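Local coordinates for protein peptidoglycan N-acetylglucosamine deacetylase (Agathobacter rectalis, PDB 5JMU) that probably removes acetyl groups from N-acetylglucosamine of peptidoglycan as a zinc-dependent hydrolase, this chain being its catalytic domain of the NodB homology family, at residues I75-H80 with R115-S120; Q84-E89 with T134-D139; G119-V124 with S220-N225; C148-S153 with V182-D187; F50-T55 with E97-I102. All coordinates share one frame; numbering follows the deposited sequence. Where two conformers were deposited one is given.

Contact 1 (I75-H80 with R115-S120). With ZN (zinc ion), chain C.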
# COMPACT_ATOMS: atom_id res chain seq x y z
N ILE A 75 4.37 -3.42 5.03
CA ILE A 75 3.83 -2.96 6.31
C ILE A 75 3.01 -1.70 6.20
O ILE A 75 3.44 -0.80 5.52
CB ILE A 75 4.99 -2.68 7.28
CG1 ILE A 75 5.72 -3.99 7.58
CG2 ILE A 75 4.45 -2.07 8.61
CD1 ILE A 75 7.04 -3.84 8.40
N HIS A 76 1.83 -1.66 6.85
CA HIS A 76 1.09 -0.39 7.03
C HIS A 76 1.22 -0.01 8.51
O HIS A 76 1.91 0.95 8.87
CB HIS A 76 -0.35 -0.55 6.56
CG HIS A 76 -1.12 0.74 6.38
ND1 HIS A 76 -0.55 1.91 5.92
CD2 HIS A 76 -2.44 0.99 6.55
CE1 HIS A 76 -1.50 2.85 5.86
NE2 HIS A 76 -2.65 2.32 6.25
N SER A 77 0.64 -0.84 9.37
CA SER A 77 0.75 -0.61 10.82
C SER A 77 0.07 -1.74 11.57
O SER A 77 -0.96 -2.23 11.12
CB SER A 77 0.09 0.73 11.19
OG SER A 77 -0.06 0.82 12.60
N ALA A 78 0.63 -2.19 12.68
CA ALA A 78 -0.07 -3.24 13.41
C ALA A 78 -1.38 -2.72 13.98
O ALA A 78 -2.43 -3.34 13.79
CB ALA A 78 0.84 -3.83 14.56
N SER A 79 -1.33 -1.60 14.71
CA SER A 79 -2.51 -1.07 15.35
C SER A 79 -3.36 -0.14 14.50
O SER A 79 -4.56 -0.01 14.75
CB SER A 79 -2.15 -0.31 16.63
OG SER A 79 -1.45 0.88 16.29
N HIS A 80 -2.70 0.52 13.55
CA HIS A 80 -3.30 1.57 12.74
C HIS A 80 -3.98 2.61 13.63
O HIS A 80 -5.05 3.14 13.29
CB HIS A 80 -4.30 0.98 11.74
CG HIS A 80 -4.57 1.85 10.55
ND1 HIS A 80 -5.57 2.80 10.53
CD2 HIS A 80 -4.00 1.88 9.32
CE1 HIS A 80 -5.59 3.40 9.35
NE2 HIS A 80 -4.65 2.86 8.59
N ARG A 115 4.12 1.55 4.05
CA ARG A 115 3.37 2.75 3.71
C ARG A 115 2.96 3.38 5.03
O ARG A 115 2.24 2.75 5.81
CB ARG A 115 2.15 2.45 2.85
CG ARG A 115 1.27 3.75 2.64
CD ARG A 115 0.20 3.46 1.61
NE ARG A 115 0.76 3.39 0.26
CZ ARG A 115 0.15 2.73 -0.74
NH1 ARG A 115 -0.99 2.06 -0.52
NH2 ARG A 115 0.67 2.74 -1.99
N PHE A 116 3.37 4.61 5.26
CA PHE A 116 2.99 5.30 6.48
C PHE A 116 1.48 5.49 6.53
O PHE A 116 0.89 5.89 5.53
CB PHE A 116 3.63 6.68 6.53
CG PHE A 116 5.10 6.68 6.73
CD1 PHE A 116 5.68 6.47 7.99
CD2 PHE A 116 5.95 6.89 5.63
CE1 PHE A 116 7.08 6.52 8.18
CE2 PHE A 116 7.38 6.92 5.82
CZ PHE A 116 7.94 6.73 7.09
N PRO A 117 0.86 5.25 7.71
CA PRO A 117 -0.55 5.60 7.83
C PRO A 117 -0.76 7.09 7.60
O PRO A 117 -0.06 7.94 8.16
CB PRO A 117 -0.89 5.14 9.27
CG PRO A 117 0.04 3.91 9.45
CD PRO A 117 1.34 4.39 8.84
N GLY A 118 -1.70 7.41 6.71
CA GLY A 118 -1.98 8.77 6.30
C GLY A 118 -1.06 9.24 5.17
O GLY A 118 -1.20 10.37 4.68
N GLY A 119 -0.13 8.38 4.74
CA GLY A 119 0.90 8.77 3.77
C GLY A 119 2.09 9.44 4.45
O GLY A 119 1.95 9.93 5.57
N SER A 120 3.26 9.52 3.81
CA SER A 120 4.38 10.24 4.44
C SER A 120 4.07 11.73 4.57
O SER A 120 4.73 12.45 5.34
CB SER A 120 5.68 10.04 3.63
OG SER A 120 5.64 10.72 2.38
ZN ZN C . -4.59 3.11 6.44
O HOH W 1 -3.84 5.13 6.72
O HOH W 2 -4.68 3.55 4.43
O HOH W 3 -6.52 3.95 6.48
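The H76 ring meets R115 O at its edge and P117 over one face. Its ND1 donates to R115 O at 2.9 Å. The carbonyl oxygen sits close to the ring plane, while ND1 stands 40° above the plane of the carbonyl. P117 covers one face of the ring, its CG 4.3 Å from the ring centroid in a CH-pi contact offset toward the rim. The same CG touches S77 CB at 3.6 Å. At the far side of the ring NE2 binds zinc at 2.1 Å. H80 NE2 binds the ion at 2.2 Å, and H76 CD2 lies at the edge of the H80 ring, in its plane. D28 completes the Asp-His-His metal site of the NodB (carbohydrate esterase 4) fold. Three waters fill the remaining positions, and water 1 also accepts from G118 N. The bond to R115 O and the zinc bond together hold the ring's rotation, and the former would tend to strengthen NE2 as a ligand. S77 OG accepts from H80 N at 2.8 Å in an ST motif and also bonds to D95. One residue before H76, I75 O accepts from R115 N at 2.9 Å. The R115 guanidinium turns away to a salt bridge with D27.

Contact 2 (Q84-E89 with T134-D139). With MG (magnesium ion), chain D.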
# COMPACT_ATOMS: atom_id res chain seq x y z
N GLN A 84 -1.35 6.50 18.73
CA GLN A 84 -0.40 5.63 19.40
C GLN A 84 0.91 5.66 18.63
O GLN A 84 1.96 5.98 19.19
CB GLN A 84 -0.93 4.20 19.51
CG GLN A 84 -2.23 4.07 20.30
CD GLN A 84 -2.57 2.65 20.71
OE1 GLN A 84 -1.92 1.68 20.30
NE2 GLN A 84 -3.59 2.52 21.54
N ILE A 85 0.83 5.36 17.35
CA ILE A 85 2.07 5.21 16.60
C ILE A 85 2.81 6.51 16.33
O ILE A 85 4.02 6.48 16.01
CB ILE A 85 1.82 4.46 15.25
CG1 ILE A 85 1.06 5.39 14.26
CG2 ILE A 85 1.05 3.16 15.54
CD1 ILE A 85 0.79 4.78 12.85
N TYR A 86 2.12 7.65 16.39
CA TYR A 86 2.81 8.88 16.05
C TYR A 86 3.15 9.74 17.28
O TYR A 86 3.46 10.94 17.16
CB TYR A 86 2.00 9.70 15.03
CG TYR A 86 2.03 9.12 13.61
CD1 TYR A 86 3.21 8.63 13.05
CD2 TYR A 86 0.86 9.11 12.81
CE1 TYR A 86 3.24 8.12 11.76
CE2 TYR A 86 0.88 8.62 11.52
CZ TYR A 86 2.08 8.16 11.00
OH TYR A 86 2.19 7.67 9.72
N THR A 87 3.13 9.13 18.47
CA THR A 87 3.49 9.90 19.66
C THR A 87 5.04 10.00 19.81
O THR A 87 5.53 10.91 20.48
CB THR A 87 2.91 9.28 20.92
OG1 THR A 87 3.30 7.90 20.99
CG2 THR A 87 1.40 9.38 20.89
N SER A 88 5.81 9.08 19.24
CA SER A 88 7.26 9.16 19.33
C SER A 88 7.84 8.25 18.25
O SER A 88 7.16 7.35 17.79
CB SER A 88 7.78 8.72 20.71
OG SER A 88 7.54 7.35 20.91
N GLU A 89 9.10 8.48 17.85
CA GLU A 89 9.79 7.55 16.96
C GLU A 89 9.77 6.12 17.54
O GLU A 89 9.59 5.16 16.80
CB GLU A 89 11.25 8.00 16.77
CG GLU A 89 11.39 9.29 15.97
CD GLU A 89 12.74 9.99 16.18
OE1 GLU A 89 13.88 9.33 16.25
OE2 GLU A 89 12.59 11.24 16.23
N THR A 134 9.36 14.06 9.44
CA THR A 134 10.70 14.38 8.93
C THR A 134 11.73 13.41 9.53
O THR A 134 12.66 12.96 8.84
CB THR A 134 11.05 15.83 9.26
OG1 THR A 134 10.28 16.71 8.41
CG2 THR A 134 12.57 16.11 9.07
N GLN A 135 11.58 13.12 10.82
CA GLN A 135 12.50 12.13 11.41
C GLN A 135 12.24 10.73 10.84
O GLN A 135 13.19 10.03 10.49
CB GLN A 135 12.36 12.06 12.93
CG GLN A 135 12.73 13.41 13.64
CD GLN A 135 14.13 13.92 13.26
OE1 GLN A 135 15.09 13.13 13.20
NE2 GLN A 135 14.25 15.22 12.99
N LEU A 136 10.98 10.31 10.80
CA LEU A 136 10.73 8.94 10.37
C LEU A 136 11.12 8.59 8.93
O LEU A 136 11.53 7.45 8.67
CB LEU A 136 9.24 8.58 10.56
CG LEU A 136 8.80 8.48 12.03
CD1 LEU A 136 7.26 8.23 12.08
CD2 LEU A 136 9.59 7.36 12.78
N VAL A 137 11.00 9.51 7.97
CA VAL A 137 11.41 9.14 6.60
C VAL A 137 12.92 8.89 6.63
O VAL A 137 13.40 8.00 5.93
CB VAL A 137 11.02 10.17 5.52
CG1 VAL A 137 9.49 10.23 5.41
CG2 VAL A 137 11.63 11.57 5.77
N ASN A 138 13.63 9.62 7.47
CA ASN A 138 15.06 9.35 7.59
C ASN A 138 15.34 8.06 8.37
O ASN A 138 16.20 7.26 7.96
CB ASN A 138 15.74 10.60 8.18
CG ASN A 138 15.81 11.76 7.16
OD1 ASN A 138 16.63 11.69 6.23
ND2 ASN A 138 14.96 12.82 7.31
N ASP A 139 14.60 7.82 9.44
CA ASP A 139 14.84 6.60 10.25
C ASP A 139 14.48 5.34 9.47
O ASP A 139 15.18 4.31 9.59
CB ASP A 139 14.05 6.66 11.55
CG ASP A 139 14.55 7.77 12.48
OD1 ASP A 139 15.76 7.99 12.54
OD2 ASP A 139 13.71 8.47 13.07
MG MG D . 15.95 10.16 15.99
O HOH W 4 15.04 11.99 16.50
O HOH W 5 15.45 10.56 13.99
O HOH W 6 16.61 8.29 15.35
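E89 meets Q135 and D139 through its carboxylate. OE1 of E89 binds a magnesium ion at 2.2 Å. OE2 lies against the aliphatic part of Q135, 3.4 Å from CG. The E89 and D139 side chains meet at about a right angle, with E89 OE1 3.3 Å from D139 OD2, a contact of two acceptors. The magnesium and its waters lie beside the two acids and would probably offset their repulsion. Water 4 donates to E89 OE2 at 2.6 Å, and water 6 donates to D139 OD1 at 3.0 Å. Water 5 lies near both Q135 OE1 and D139 OD2. Behind the acids the contact is apolar. L136 and E89 run past each other in opposite directions, with L136 CD2 4.1 Å from E89 CG. L136 CD1 reaches the edge of the Y86 ring at CE1, 4.0 Å away. I85 CG1 covers the centre of one face of that ring, and the Y86 hydroxyl bonds to P117 O. S88 is the N-cap of helix 89-107, its OG bonded to A91 N, which places E89 at the first turn. The result is a largely water-mediated magnesium site at the surface, between the start of helix 89-107 and helix 132-142.

Contact 3 (G119-V124 with S220-N225)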
# COMPACT_ATOMS: atom_id res chain seq x y z
N GLY A 119 -0.13 8.38 4.74
CA GLY A 119 0.90 8.77 3.77
C GLY A 119 2.09 9.44 4.45
O GLY A 119 1.95 9.93 5.57
N SER A 120 3.26 9.52 3.81
CA SER A 120 4.38 10.24 4.44
C SER A 120 4.07 11.73 4.57
O SER A 120 4.73 12.45 5.34
CB SER A 120 5.68 10.04 3.63
OG SER A 120 5.64 10.72 2.38
N SER A 121 3.06 12.16 3.81
CA SER A 121 2.58 13.55 3.74
C SER A 121 1.58 13.94 4.82
O SER A 121 1.12 15.11 4.85
CB SER A 121 1.94 13.77 2.36
OG SER A 121 0.97 12.72 2.14
N ASN A 122 1.23 13.00 5.69
CA ASN A 122 0.14 13.26 6.65
C ASN A 122 0.47 14.40 7.59
O ASN A 122 1.63 14.62 7.92
CB ASN A 122 -0.21 12.02 7.49
CG ASN A 122 0.79 11.76 8.61
OD1 ASN A 122 0.74 12.42 9.65
ND2 ASN A 122 1.68 10.81 8.41
N THR A 123 -0.56 15.13 8.04
CA THR A 123 -0.35 16.13 9.10
C THR A 123 -1.03 15.75 10.40
O THR A 123 -0.81 16.43 11.41
CB THR A 123 -0.83 17.52 8.71
OG1 THR A 123 -2.22 17.49 8.38
CG2 THR A 123 -0.02 18.03 7.55
N VAL A 124 -1.82 14.67 10.40
CA VAL A 124 -2.42 14.26 11.67
C VAL A 124 -1.33 13.97 12.74
O VAL A 124 -1.54 14.21 13.93
CB VAL A 124 -3.35 13.02 11.52
CG1 VAL A 124 -2.64 11.79 10.99
CG2 VAL A 124 -4.16 12.78 12.84
N SER A 220 6.87 5.92 -5.10
CA SER A 220 6.14 7.17 -5.23
C SER A 220 6.25 7.87 -3.88
O SER A 220 5.79 7.29 -2.87
CB SER A 220 4.68 6.88 -5.60
OG SER A 220 3.92 8.06 -5.67
N HIS A 221 6.89 9.04 -3.84
CA HIS A 221 7.03 9.79 -2.58
C HIS A 221 6.34 11.14 -2.63
O HIS A 221 6.60 11.96 -3.55
CB HIS A 221 8.51 10.06 -2.23
CG HIS A 221 9.25 8.84 -1.78
ND1 HIS A 221 10.60 8.85 -1.49
CD2 HIS A 221 8.83 7.57 -1.57
CE1 HIS A 221 10.98 7.64 -1.13
NE2 HIS A 221 9.93 6.84 -1.16
N HIS A 222 5.51 11.39 -1.65
CA HIS A 222 4.92 12.72 -1.50
C HIS A 222 5.91 13.68 -0.87
O HIS A 222 7.00 13.26 -0.48
CB HIS A 222 3.72 12.63 -0.57
CG HIS A 222 2.54 11.88 -1.11
ND1 HIS A 222 1.45 11.59 -0.33
CD2 HIS A 222 2.27 11.40 -2.35
CE1 HIS A 222 0.54 10.94 -1.07
NE2 HIS A 222 1.02 10.82 -2.29
N ARG A 223 5.49 14.93 -0.71
CA ARG A 223 6.17 15.92 0.12
C ARG A 223 5.94 15.54 1.58
O ARG A 223 4.85 15.10 1.95
CB ARG A 223 5.60 17.34 -0.16
CG ARG A 223 6.21 18.46 0.66
CD ARG A 223 5.52 19.80 0.42
NE ARG A 223 6.26 20.90 1.06
CZ ARG A 223 6.09 21.33 2.31
NH1 ARG A 223 5.17 20.78 3.10
NH2 ARG A 223 6.83 22.33 2.79
N VAL A 224 6.95 15.69 2.44
CA VAL A 224 6.70 15.56 3.87
C VAL A 224 6.22 16.90 4.45
O VAL A 224 6.83 17.93 4.21
CB VAL A 224 7.97 15.07 4.61
CG1 VAL A 224 7.78 15.12 6.13
CG2 VAL A 224 8.33 13.65 4.16
N ASN A 225 5.11 16.86 5.19
CA ASN A 225 4.51 18.09 5.71
C ASN A 225 4.58 18.26 7.23
O ASN A 225 4.18 19.28 7.75
CB ASN A 225 3.05 18.13 5.23
CG ASN A 225 3.00 18.12 3.75
OD1 ASN A 225 3.59 19.01 3.14
ND2 ASN A 225 2.29 17.17 3.16
O HOH W 7 4.16 14.66 6.63
O HOH W 8 8.00 11.53 1.43
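N225 and S121 join the C-terminal tail of the chain to a type I beta turn, G119 to N122, in the loop between strand 113-114 and helix 132-142. Followed outward, the N225 side chain starts with CB, which packs on T123 CG2 at 3.8 Å and lies 3.6 Å from S121 O. CG is anti to the carbonyl carbon (chi1 -59°), which keeps it beside S121 O as well, at 3.7 Å. At the tip, ND2 donates to S121 O at 2.9 Å. The bond is nearly straight, 174° at the hydrogen, and it uses a lone pair in the carbonyl plane. S121 O also lies almost in the plane of the amide. An alanine in place of N225 would probably leave S121 O without this donor and make the tail less firmly held on the turn.

The turn has its own brace. N122 ND2 and N122 N both donate to G119 O. Water 7 adds a bridge, donating to S120 O and N122 O and accepting from N225 N. Further back along the tail, CB of H222 points toward the turn. On the turn, S120 OG bonds to D149. Water 8 links S120 OG to H222 O. V224 packs on helix 132-142 through M133 and V137. H222 NE2 bonds to W150 O, which fixes the other side of the imidazole. Its ND1 meets S121 OG in the ring plane at 2.8 Å, in a hydrogen bond where either atom could be the donor.

Contact 4 (C148-S153 with V182-D187)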
# COMPACT_ATOMS: atom_id res chain seq x y z
N CYS A 148 6.39 3.84 0.32
CA CYS A 148 5.69 4.24 -0.90
C CYS A 148 4.36 4.92 -0.55
O CYS A 148 3.60 4.43 0.30
CB CYS A 148 5.45 3.00 -1.77
SG CYS A 148 4.91 3.39 -3.45
N ASP A 149 4.16 6.11 -1.12
CA ASP A 149 2.87 6.77 -1.09
C ASP A 149 2.07 6.34 -2.33
O ASP A 149 2.03 5.16 -2.62
CB ASP A 149 3.11 8.28 -1.00
CG ASP A 149 3.80 8.66 0.31
OD1 ASP A 149 3.41 8.13 1.39
OD2 ASP A 149 4.75 9.47 0.29
N TRP A 150 1.44 7.28 -3.05
CA TRP A 150 0.64 6.90 -4.22
C TRP A 150 0.48 8.13 -5.12
O TRP A 150 0.71 9.24 -4.67
CB TRP A 150 -0.75 6.37 -3.80
CG TRP A 150 -1.54 7.40 -3.01
CD1 TRP A 150 -2.50 8.28 -3.49
CD2 TRP A 150 -1.45 7.65 -1.59
NE1 TRP A 150 -2.98 9.07 -2.46
CE2 TRP A 150 -2.35 8.70 -1.29
CE3 TRP A 150 -0.69 7.08 -0.54
CZ2 TRP A 150 -2.52 9.20 0.03
CZ3 TRP A 150 -0.85 7.60 0.76
CH2 TRP A 150 -1.76 8.63 1.02
N ASN A 151 0.12 7.91 -6.40
CA ASN A 151 -0.18 9.05 -7.25
C ASN A 151 -1.52 8.88 -8.00
O ASN A 151 -1.81 9.68 -8.88
CB ASN A 151 0.96 9.32 -8.26
CG ASN A 151 1.20 8.15 -9.19
OD1 ASN A 151 0.47 7.16 -9.16
ND2 ASN A 151 2.23 8.26 -10.03
N VAL A 152 -2.30 7.86 -7.66
CA VAL A 152 -3.69 7.76 -8.16
C VAL A 152 -4.61 7.50 -6.99
O VAL A 152 -4.44 6.49 -6.30
CB VAL A 152 -3.84 6.63 -9.21
CG1 VAL A 152 -5.33 6.40 -9.61
CG2 VAL A 152 -3.01 6.97 -10.42
N SER A 153 -5.54 8.42 -6.74
CA SER A 153 -6.56 8.19 -5.72
C SER A 153 -7.76 7.48 -6.27
O SER A 153 -8.23 7.77 -7.36
CB SER A 153 -6.99 9.49 -5.13
OG SER A 153 -5.84 9.99 -4.44
N VAL A 182 0.79 4.45 -9.11
CA VAL A 182 0.62 3.67 -7.87
C VAL A 182 -0.76 4.06 -7.37
O VAL A 182 -0.98 5.21 -6.97
CB VAL A 182 1.69 4.01 -6.80
CG1 VAL A 182 1.41 3.26 -5.49
CG2 VAL A 182 3.10 3.70 -7.36
N VAL A 183 -1.68 3.10 -7.40
CA VAL A 183 -3.09 3.32 -7.06
C VAL A 183 -3.34 2.97 -5.60
O VAL A 183 -2.88 1.88 -5.18
CB VAL A 183 -3.97 2.42 -7.93
CG1 VAL A 183 -5.51 2.65 -7.59
CG2 VAL A 183 -3.70 2.68 -9.43
N LEU A 184 -3.98 3.86 -4.85
CA LEU A 184 -4.38 3.56 -3.49
C LEU A 184 -5.81 3.07 -3.41
O LEU A 184 -6.71 3.83 -3.75
CB LEU A 184 -4.26 4.82 -2.60
CG LEU A 184 -4.81 4.79 -1.16
CD1 LEU A 184 -4.01 3.72 -0.35
CD2 LEU A 184 -4.66 6.15 -0.51
N GLN A 185 -6.02 1.83 -2.99
CA GLN A 185 -7.33 1.35 -2.58
C GLN A 185 -7.21 0.71 -1.20
O GLN A 185 -6.11 0.50 -0.68
CB GLN A 185 -7.93 0.33 -3.56
CG GLN A 185 -8.30 0.92 -4.91
CD GLN A 185 -8.75 -0.18 -5.88
OE1 GLN A 185 -7.94 -0.70 -6.68
NE2 GLN A 185 -10.04 -0.54 -5.80
N HIS A 186 -8.36 0.34 -0.63
CA HIS A 186 -8.39 -0.29 0.67
C HIS A 186 -9.15 -1.59 0.55
O HIS A 186 -10.36 -1.56 0.23
CB HIS A 186 -9.09 0.64 1.69
CG HIS A 186 -8.31 1.89 2.00
ND1 HIS A 186 -8.25 2.97 1.13
CD2 HIS A 186 -7.54 2.23 3.07
CE1 HIS A 186 -7.49 3.92 1.65
NE2 HIS A 186 -7.05 3.50 2.83
N ASP A 187 -8.51 -2.72 0.81
CA ASP A 187 -9.24 -3.98 0.59
C ASP A 187 -10.23 -4.32 1.71
O ASP A 187 -10.94 -5.34 1.62
CB ASP A 187 -8.29 -5.19 0.34
CG ASP A 187 -7.28 -5.44 1.46
OD1 ASP A 187 -6.65 -4.48 1.92
OD2 ASP A 187 -7.05 -6.63 1.84
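C148 touches V182 through its sulfur, with SG 4.1 Å from V182 CG1. D149 adds its backbone oxygen, 3.5 Å from the same methyl. Its carboxylate turns from V182 to bond with S120 and with the backbone of H222. W150 is the main apolar partner. Its CG lies between the backbone N and the carbonyl carbon (chi1 59°), which places it 3.8 Å from L184 CB. One indole face receives L184 CD2, which lies 3.6 Å from the centroid of the six-membered ring in a CH-pi contact. A serine in place of W150 would probably leave the L184 methyl without its aromatic cover and open a gap beside it. N151 follows and works as a clamp. Its OD1 accepts from V182 N at 2.7 Å, and its own N donates to V182 O. ND2 bonds to V180 O. V152 N donates to V182 O as well, so V182 O accepts two hydrogen bonds. V152 O then accepts from L184 N at 3.0 Å, close to straight. V152 CB packs on V183 CG2 at 4.0 Å. V152 and V183 form the parallel bridge between strands 152-153 and 180-186, which helix 164-175 connects in a beta-alpha-beta unit. V182 N, V182 O, V152 O and L184 N are thus all paired in this buried contact. N151 OD1 accepts from V182 N as a backbone carbonyl would in a regular strand pair.

Contact 5 (F50-T55 with E97-I102)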
# COMPACT_ATOMS: atom_id res chain seq x y z
N PHE A 50 0.09 -5.44 -0.94
CA PHE A 50 -0.77 -5.27 0.24
C PHE A 50 -0.01 -4.62 1.36
O PHE A 50 1.02 -5.15 1.80
CB PHE A 50 -1.32 -6.63 0.69
CG PHE A 50 -2.28 -7.20 -0.31
CD1 PHE A 50 -3.64 -6.90 -0.26
CD2 PHE A 50 -1.80 -7.98 -1.37
CE1 PHE A 50 -4.54 -7.44 -1.22
CE2 PHE A 50 -2.68 -8.48 -2.35
CZ PHE A 50 -4.07 -8.20 -2.27
N PHE A 51 -0.51 -3.47 1.82
CA PHE A 51 0.08 -2.78 2.97
C PHE A 51 -0.79 -3.13 4.17
O PHE A 51 -1.89 -2.57 4.33
CB PHE A 51 0.16 -1.27 2.70
CG PHE A 51 1.15 -0.93 1.63
CD1 PHE A 51 2.49 -0.81 1.96
CD2 PHE A 51 0.76 -0.74 0.33
CE1 PHE A 51 3.45 -0.46 1.00
CE2 PHE A 51 1.70 -0.40 -0.66
CZ PHE A 51 3.06 -0.24 -0.32
N VAL A 52 -0.30 -4.06 5.00
CA VAL A 52 -1.19 -4.75 5.95
C VAL A 52 -1.17 -4.23 7.39
O VAL A 52 -0.25 -3.49 7.81
CB VAL A 52 -0.87 -6.29 5.94
CG1 VAL A 52 -1.14 -6.86 4.52
CG2 VAL A 52 0.55 -6.57 6.36
N THR A 53 -2.22 -4.60 8.13
CA THR A 53 -2.39 -4.20 9.51
C THR A 53 -2.79 -5.43 10.28
O THR A 53 -3.09 -6.47 9.67
CB THR A 53 -3.55 -3.18 9.72
OG1 THR A 53 -4.80 -3.84 9.50
CG2 THR A 53 -3.41 -1.97 8.82
N ASN A 54 -2.88 -5.30 11.60
CA ASN A 54 -3.46 -6.35 12.41
C ASN A 54 -4.80 -5.91 13.01
O ASN A 54 -5.17 -6.33 14.12
CB ASN A 54 -2.49 -6.77 13.49
CG ASN A 54 -2.80 -8.16 14.02
OD1 ASN A 54 -3.18 -9.05 13.25
ND2 ASN A 54 -2.67 -8.33 15.29
N THR A 55 -5.52 -5.07 12.26
CA THR A 55 -6.81 -4.57 12.74
C THR A 55 -7.88 -5.66 12.83
O THR A 55 -8.80 -5.60 13.67
CB THR A 55 -7.30 -3.44 11.82
OG1 THR A 55 -6.40 -2.34 11.94
CG2 THR A 55 -8.68 -2.96 12.24
N GLU A 97 7.58 -2.85 13.99
CA GLU A 97 8.22 -4.15 14.25
C GLU A 97 7.22 -5.23 14.61
O GLU A 97 7.40 -6.40 14.24
CB GLU A 97 9.27 -4.00 15.36
CG GLU A 97 10.48 -3.20 14.88
CD GLU A 97 11.47 -2.96 16.02
OE1 GLU A 97 11.25 -3.53 17.14
OE2 GLU A 97 12.44 -2.18 15.81
N GLN A 98 6.17 -4.87 15.36
CA GLN A 98 5.12 -5.86 15.64
C GLN A 98 4.49 -6.36 14.33
O GLN A 98 4.24 -7.58 14.14
CB GLN A 98 4.06 -5.24 16.54
CG GLN A 98 4.56 -5.18 17.99
CD GLN A 98 3.76 -4.21 18.83
OE1 GLN A 98 4.30 -3.52 19.71
NE2 GLN A 98 2.46 -4.14 18.57
N MSE A 99 4.24 -5.44 13.40
CA MSE A 99 3.63 -5.84 12.15
C MSE A 99 4.61 -6.69 11.32
O MSE A 99 4.23 -7.70 10.71
CB MSE A 99 3.19 -4.61 11.34
CG MSE A 99 2.30 -5.01 10.14
SE MSE A 99 0.57 -5.79 10.73
CE MSE A 99 0.77 -7.67 10.13
N ASN A 100 5.88 -6.30 11.30
CA ASN A 100 6.87 -7.08 10.58
C ASN A 100 6.95 -8.50 11.14
O ASN A 100 7.12 -9.45 10.38
CB ASN A 100 8.25 -6.44 10.67
CG ASN A 100 9.23 -7.17 9.84
OD1 ASN A 100 9.18 -7.07 8.62
ND2 ASN A 100 10.12 -7.94 10.48
N SER A 101 6.87 -8.63 12.45
CA SER A 101 6.95 -9.94 13.09
C SER A 101 5.79 -10.83 12.65
O SER A 101 5.99 -12.04 12.41
CB SER A 101 6.98 -9.80 14.59
OG SER A 101 8.30 -9.41 14.91
N ILE A 102 4.59 -10.25 12.54
CA ILE A 102 3.46 -11.05 12.07
C ILE A 102 3.69 -11.46 10.62
O ILE A 102 3.38 -12.62 10.23
CB ILE A 102 2.12 -10.29 12.24
CG1 ILE A 102 1.76 -10.25 13.73
CG2 ILE A 102 1.03 -10.96 11.44
CD1 ILE A 102 0.73 -9.12 14.05
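This contact is the packing of helix 89-107 on strand 49-53 of the parallel sheet, in the NodB barrel-like fold. CB of T53 points away from the helix, and its side chain touches H76 and H80 of the zinc site. M99, a selenomethionine in this crystal, carries most of the contact. Its CG is anti to the backbone N (chi1 -169°), which sets it 3.8 Å from V52 O. The chain then bends, and SE lies against the strand backbone, 3.4 Å from T53 C and 3.6 Å from N54 N. The terminal CE meets V52 CG2 at 3.9 Å, and these two side chains cross at about a right angle. I75 and I63 also pack on M99. One turn on, I102 CD1 rests on the amide of N54, 3.7 Å from CG. N54 OD1 bonds to Q60. T53 OG1 accepts from T55 N at 3.1 Å in an ST turn and is itself hydrogen-bonded to D28 O. The contact between helix and strand is made by van der Waals packing. Its fit therefore depends on the shape of M99 and I102, while N54 OD1 and T53 OG1 find polar partners away from the helix.

Overall arrangement
The five contacts lie in one catalytic domain. Strands 49-53, 72-77 and 180-186 of the parallel sheet carry contacts 5, 1 and 4. Contacts 1 and 5 have centres 9 Å apart on neighbouring strands, and they come together at the zinc site. The centres of contacts 1 and 2 are 11 Å apart, and the contacts touch through Y86 and P117. Contact 3 shares G119 and S120 with contact 1. Along the chain, contact 5 interlocks with contact 1, and contact 1 with contact 2. Contact 4 falls between the two segments of contact 3, and D149 touches both contacts 1 and 3. The loop 115-124 thus ties the zinc site to the C-terminal tail.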